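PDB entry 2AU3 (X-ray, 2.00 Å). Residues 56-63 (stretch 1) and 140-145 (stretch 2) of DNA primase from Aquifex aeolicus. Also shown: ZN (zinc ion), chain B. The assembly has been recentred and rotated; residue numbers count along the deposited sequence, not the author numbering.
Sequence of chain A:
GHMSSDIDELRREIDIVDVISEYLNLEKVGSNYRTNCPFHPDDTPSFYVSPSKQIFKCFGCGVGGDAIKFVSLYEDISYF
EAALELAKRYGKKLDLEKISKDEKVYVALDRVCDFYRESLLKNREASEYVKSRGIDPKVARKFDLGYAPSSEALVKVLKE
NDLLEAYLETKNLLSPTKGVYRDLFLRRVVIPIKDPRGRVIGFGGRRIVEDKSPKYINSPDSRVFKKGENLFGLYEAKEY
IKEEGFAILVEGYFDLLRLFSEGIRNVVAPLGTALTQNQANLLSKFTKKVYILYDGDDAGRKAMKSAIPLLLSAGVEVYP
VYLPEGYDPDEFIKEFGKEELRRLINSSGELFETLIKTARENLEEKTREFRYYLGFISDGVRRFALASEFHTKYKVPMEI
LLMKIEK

Stretch 1, residues 56-63: FKCFGCGV
Stretch 2 140-145: ARKFDL

A zinc-binding turn packs here against the end of a helix. Stretch 1 leaves a strand (56-58) and folds back so that Cys58 N donates to Val63 O (2.6 Å). Cys58 (chi1 t) and Cys61 (chi1 p) bind the zinc through SG at 2.4 and 2.3 Å; Cys58 SG also accepts from Cys61 N (3.5 Å) and weakly from Gly60 N (3.2 Å).

Lys57 points toward stretch 2, its chi angles t, p, t, t carrying the ammonium to three oxygens. Lys57 NZ donates to Arg141 O (2.8 Å) and to Gly62 O (2.6 Å), and forms a salt bridge with Asp144 OD2 (2.7 Å). A long cationic side chain suits this place, supplying both hydrogens and charge. Gly62 O lies 3.4 Å from Asp144 OD2, two acceptors that cannot bond each other but share the lysine.

The helix closes in a Schellman motif: Leu145 N donates to Ala140 O (2.9 Å), Asp144 N weakly to Arg141 O (3.2 Å). Asp144 has phi/psi 63/35 and chi1 m.

Gly62 and Arg141 set the register, their CA atoms 4.6 Å apart. At phi/psi 91/-8, a CB on Gly62 would jam against the preceding carbonyl and crowd Arg141 CB. Arg141 (m, t, m, chi4 -103°) lies along the turn, CD 3.2 Å from Gly60 O, which sits over one guanidinium face.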

ATOM      1  N   PHE A  56       2.461  -5.377 -17.469  1.00 20.53           N
ATOM      2  CA  PHE A  56       1.288  -4.912 -18.196  1.00 20.94           C
ATOM      3  C   PHE A  56       0.263  -4.601 -17.123  1.00 20.66           C
ATOM      4  O   PHE A  56       0.400  -5.074 -16.004  1.00 20.73           O
ATOM      5  CB  PHE A  56       0.770  -5.985 -19.173  1.00 20.68           C
ATOM      6  CG  PHE A  56       0.192  -7.220 -18.493  1.00 22.30           C
ATOM      7  CD1 PHE A  56      -1.182  -7.304 -18.207  1.00 23.22           C
ATOM      8  CD2 PHE A  56       1.012  -8.302 -18.154  1.00 20.96           C
ATOM      9  CE1 PHE A  56      -1.730  -8.451 -17.597  1.00 21.93           C
ATOM     10  CE2 PHE A  56       0.461  -9.456 -17.523  1.00 22.73           C
ATOM     11  CZ  PHE A  56      -0.904  -9.519 -17.254  1.00 22.37           C
ATOM     12  N   LYS A  57      -0.726  -3.783 -17.449  1.00 20.52           N
ATOM     13  CA  LYS A  57      -1.821  -3.491 -16.513  1.00 20.81           C
ATOM     14  C   LYS A  57      -3.007  -3.034 -17.331  1.00 21.95           C
ATOM     15  O   LYS A  57      -2.888  -2.091 -18.124  1.00 22.24           O
ATOM     16  CB  LYS A  57      -1.422  -2.387 -15.521  1.00 19.87           C
ATOM     17  CG  LYS A  57      -2.523  -1.989 -14.505  1.00 20.96           C
ATOM     18  CD  LYS A  57      -2.788  -3.084 -13.423  1.00 20.09           C
ATOM     19  CE  LYS A  57      -3.807  -2.547 -12.364  1.00 22.92           C
ATOM     20  NZ  LYS A  57      -4.183  -3.589 -11.347  1.00 22.13           N
ATOM     21  N   CYS A  58      -4.140  -3.705 -17.159  1.00 22.45           N
ATOM     22  CA  CYS A  58      -5.369  -3.253 -17.792  1.00 24.28           C
ATOM     23  C   CYS A  58      -6.108  -2.250 -16.918  1.00 24.49           C
ATOM     24  O   CYS A  58      -6.503  -2.568 -15.806  1.00 24.18           O
ATOM     25  CB  CYS A  58      -6.286  -4.417 -18.123  1.00 23.70           C
ATOM     26  SG  CYS A  58      -7.657  -3.825 -19.098  1.00 26.87           S
ATOM     27  N   PHE A  59      -6.294  -1.041 -17.431  1.00 25.14           N
ATOM     28  CA  PHE A  59      -7.062  -0.022 -16.716  1.00 25.89           C
ATOM     29  C   PHE A  59      -8.550  -0.268 -16.847  1.00 25.80           C
ATOM     30  O   PHE A  59      -9.350   0.469 -16.298  1.00 26.83           O
ATOM     31  CB  PHE A  59      -6.725   1.369 -17.227  1.00 26.28           C
ATOM     32  CG  PHE A  59      -5.443   1.901 -16.694  1.00 28.49           C
ATOM     33  CD1 PHE A  59      -4.245   1.231 -16.936  1.00 30.86           C
ATOM     34  CD2 PHE A  59      -5.427   3.057 -15.916  1.00 32.17           C
ATOM     35  CE1 PHE A  59      -3.036   1.710 -16.434  1.00 33.37           C
ATOM     36  CE2 PHE A  59      -4.220   3.555 -15.416  1.00 33.01           C
ATOM     37  CZ  PHE A  59      -3.022   2.872 -15.671  1.00 33.75           C
ATOM     38  N   GLY A  60      -8.921  -1.324 -17.564  1.00 25.07           N
ATOM     39  CA  GLY A  60     -10.325  -1.652 -17.734  1.00 25.02           C
ATOM     40  C   GLY A  60     -10.823  -2.688 -16.749  1.00 24.26           C
ATOM     41  O   GLY A  60     -11.874  -2.505 -16.129  1.00 25.45           O
ATOM     42  N   CYS A  61     -10.076  -3.775 -16.599  1.00 23.75           N
ATOM     43  CA  CYS A  61     -10.430  -4.803 -15.633  1.00 23.97           C
ATOM     44  C   CYS A  61      -9.443  -4.941 -14.468  1.00 23.58           C
ATOM     45  O   CYS A  61      -9.742  -5.613 -13.494  1.00 24.49           O
ATOM     46  CB  CYS A  61     -10.611  -6.150 -16.314  1.00 23.87           C
ATOM     47  SG  CYS A  61      -9.061  -6.792 -16.984  1.00 25.00           S
ATOM     48  N   GLY A  62      -8.276  -4.324 -14.573  1.00 22.64           N
ATOM     49  CA  GLY A  62      -7.319  -4.332 -13.475  1.00 22.65           C
ATOM     50  C   GLY A  62      -6.310  -5.463 -13.493  1.00 22.36           C
ATOM     51  O   GLY A  62      -5.396  -5.483 -12.675  1.00 22.31           O
ATOM     52  N   VAL A  63      -6.481  -6.417 -14.399  1.00 22.19           N
ATOM     53  CA  VAL A  63      -5.480  -7.465 -14.599  1.00 22.40           C
ATOM     54  C   VAL A  63      -4.094  -6.835 -14.883  1.00 21.76           C
ATOM     55  O   VAL A  63      -3.973  -5.838 -15.598  1.00 19.87           O
ATOM     56  CB  VAL A  63      -5.894  -8.475 -15.711  1.00 22.94           C
ATOM     57  CG1 VAL A  63      -5.559  -7.974 -17.108  1.00 24.02           C
ATOM     58  CG2 VAL A  63      -5.256  -9.807 -15.482  1.00 24.38           C
ATOM     59  N   ALA A 140     -10.120   1.031  -7.209  1.00 16.03           N
ATOM     60  CA  ALA A 140     -10.341  -0.358  -6.802  1.00 16.39           C
ATOM     61  C   ALA A 140      -9.508  -1.307  -7.682  1.00 17.40           C
ATOM     62  O   ALA A 140      -8.898  -2.256  -7.177  1.00 18.42           O
ATOM     63  CB  ALA A 140     -11.855  -0.722  -6.864  1.00 16.62           C
ATOM     64  N   ARG A 141      -9.474  -1.031  -8.988  1.00 16.73           N
ATOM     65  CA  ARG A 141      -8.686  -1.806  -9.940  1.00 17.73           C
ATOM     66  C   ARG A 141      -7.172  -1.604  -9.831  1.00 17.51           C
ATOM     67  O   ARG A 141      -6.409  -2.582  -9.903  1.00 16.93           O
ATOM     68  CB  ARG A 141      -9.121  -1.492 -11.356  1.00 17.79           C
ATOM     69  CG  ARG A 141     -10.510  -2.045 -11.673  1.00 20.87           C
ATOM     70  CD  ARG A 141     -10.908  -1.878 -13.117  1.00 25.83           C
ATOM     71  NE  ARG A 141     -10.985  -0.477 -13.525  1.00 31.28           N
ATOM     72  CZ  ARG A 141     -12.121   0.216 -13.686  1.00 32.15           C
ATOM     73  NH1 ARG A 141     -13.309  -0.347 -13.440  1.00 34.10           N
ATOM     74  NH2 ARG A 141     -12.062   1.482 -14.074  1.00 30.47           N
ATOM     75  N   LYS A 142      -6.746  -0.343  -9.663  1.00 16.66           N
ATOM     76  CA  LYS A 142      -5.327  -0.049  -9.459  1.00 15.79           C
ATOM     77  C   LYS A 142      -4.751  -0.806  -8.276  1.00 14.86           C
ATOM     78  O   LYS A 142      -3.619  -1.328  -8.353  1.00 14.36           O
ATOM     79  CB  LYS A 142      -5.083   1.443  -9.248  1.00 16.00           C
ATOM     80  CG  LYS A 142      -3.602   1.779  -9.015  1.00 15.29           C
ATOM     81  CD  LYS A 142      -3.446   3.278  -8.813  1.00 18.47           C
ATOM     82  CE  LYS A 142      -1.990   3.667  -8.634  1.00 21.43           C
ATOM     83  NZ  LYS A 142      -1.113   3.280  -9.768  1.00 19.04           N
ATOM     84  N   PHE A 143      -5.511  -0.811  -7.181  1.00 13.91           N
ATOM     85  CA  PHE A 143      -5.084  -1.411  -5.924  1.00 14.79           C
ATOM     86  C   PHE A 143      -5.427  -2.899  -5.806  1.00 15.35           C
ATOM     87  O   PHE A 143      -5.124  -3.520  -4.786  1.00 14.51           O
ATOM     88  CB  PHE A 143      -5.643  -0.636  -4.721  1.00 13.76           C
ATOM     89  CG  PHE A 143      -4.849   0.604  -4.392  1.00 13.44           C
ATOM     90  CD1 PHE A 143      -3.837   0.576  -3.417  1.00 14.02           C
ATOM     91  CD2 PHE A 143      -5.055   1.762  -5.091  1.00 13.29           C
ATOM     92  CE1 PHE A 143      -3.078   1.735  -3.125  1.00 12.24           C
ATOM     93  CE2 PHE A 143      -4.300   2.923  -4.803  1.00 14.95           C
ATOM     94  CZ  PHE A 143      -3.301   2.886  -3.786  1.00 14.47           C
ATOM     95  N   ASP A 144      -6.029  -3.457  -6.857  1.00 14.31           N
ATOM     96  CA  ASP A 144      -6.272  -4.901  -6.940  1.00 15.82           C
ATOM     97  C   ASP A 144      -7.232  -5.391  -5.830  1.00 14.90           C
ATOM     98  O   ASP A 144      -7.129  -6.515  -5.345  1.00 16.13           O
ATOM     99  CB  ASP A 144      -4.940  -5.698  -6.961  1.00 15.67           C
ATOM    100  CG  ASP A 144      -4.117  -5.419  -8.209  1.00 19.02           C
ATOM    101  OD1 ASP A 144      -2.896  -5.187  -8.097  1.00 23.08           O
ATOM    102  OD2 ASP A 144      -4.616  -5.386  -9.363  1.00 22.92           O
ATOM    103  N   LEU A 145      -8.198  -4.551  -5.484  1.00 14.94           N
ATOM    104  CA  LEU A 145      -9.218  -4.931  -4.515  1.00 14.44           C
ATOM    105  C   LEU A 145      -9.925  -6.184  -4.930  1.00 15.20           C
ATOM    106  O   LEU A 145     -10.196  -6.417  -6.148  1.00 14.80           O
ATOM    107  CB  LEU A 145     -10.222  -3.813  -4.283  1.00 13.95           C
ATOM    108  CG  LEU A 145      -9.639  -2.493  -3.778  1.00 14.60           C
ATOM    109  CD1 LEU A 145     -10.750  -1.749  -3.106  1.00 19.02           C
ATOM    110  CD2 LEU A 145      -8.458  -2.622  -2.855  1.00 18.55           C
TER
HETATM  111 ZN    ZN B 501      -8.816  -5.932 -19.150  1.00 29.93          ZN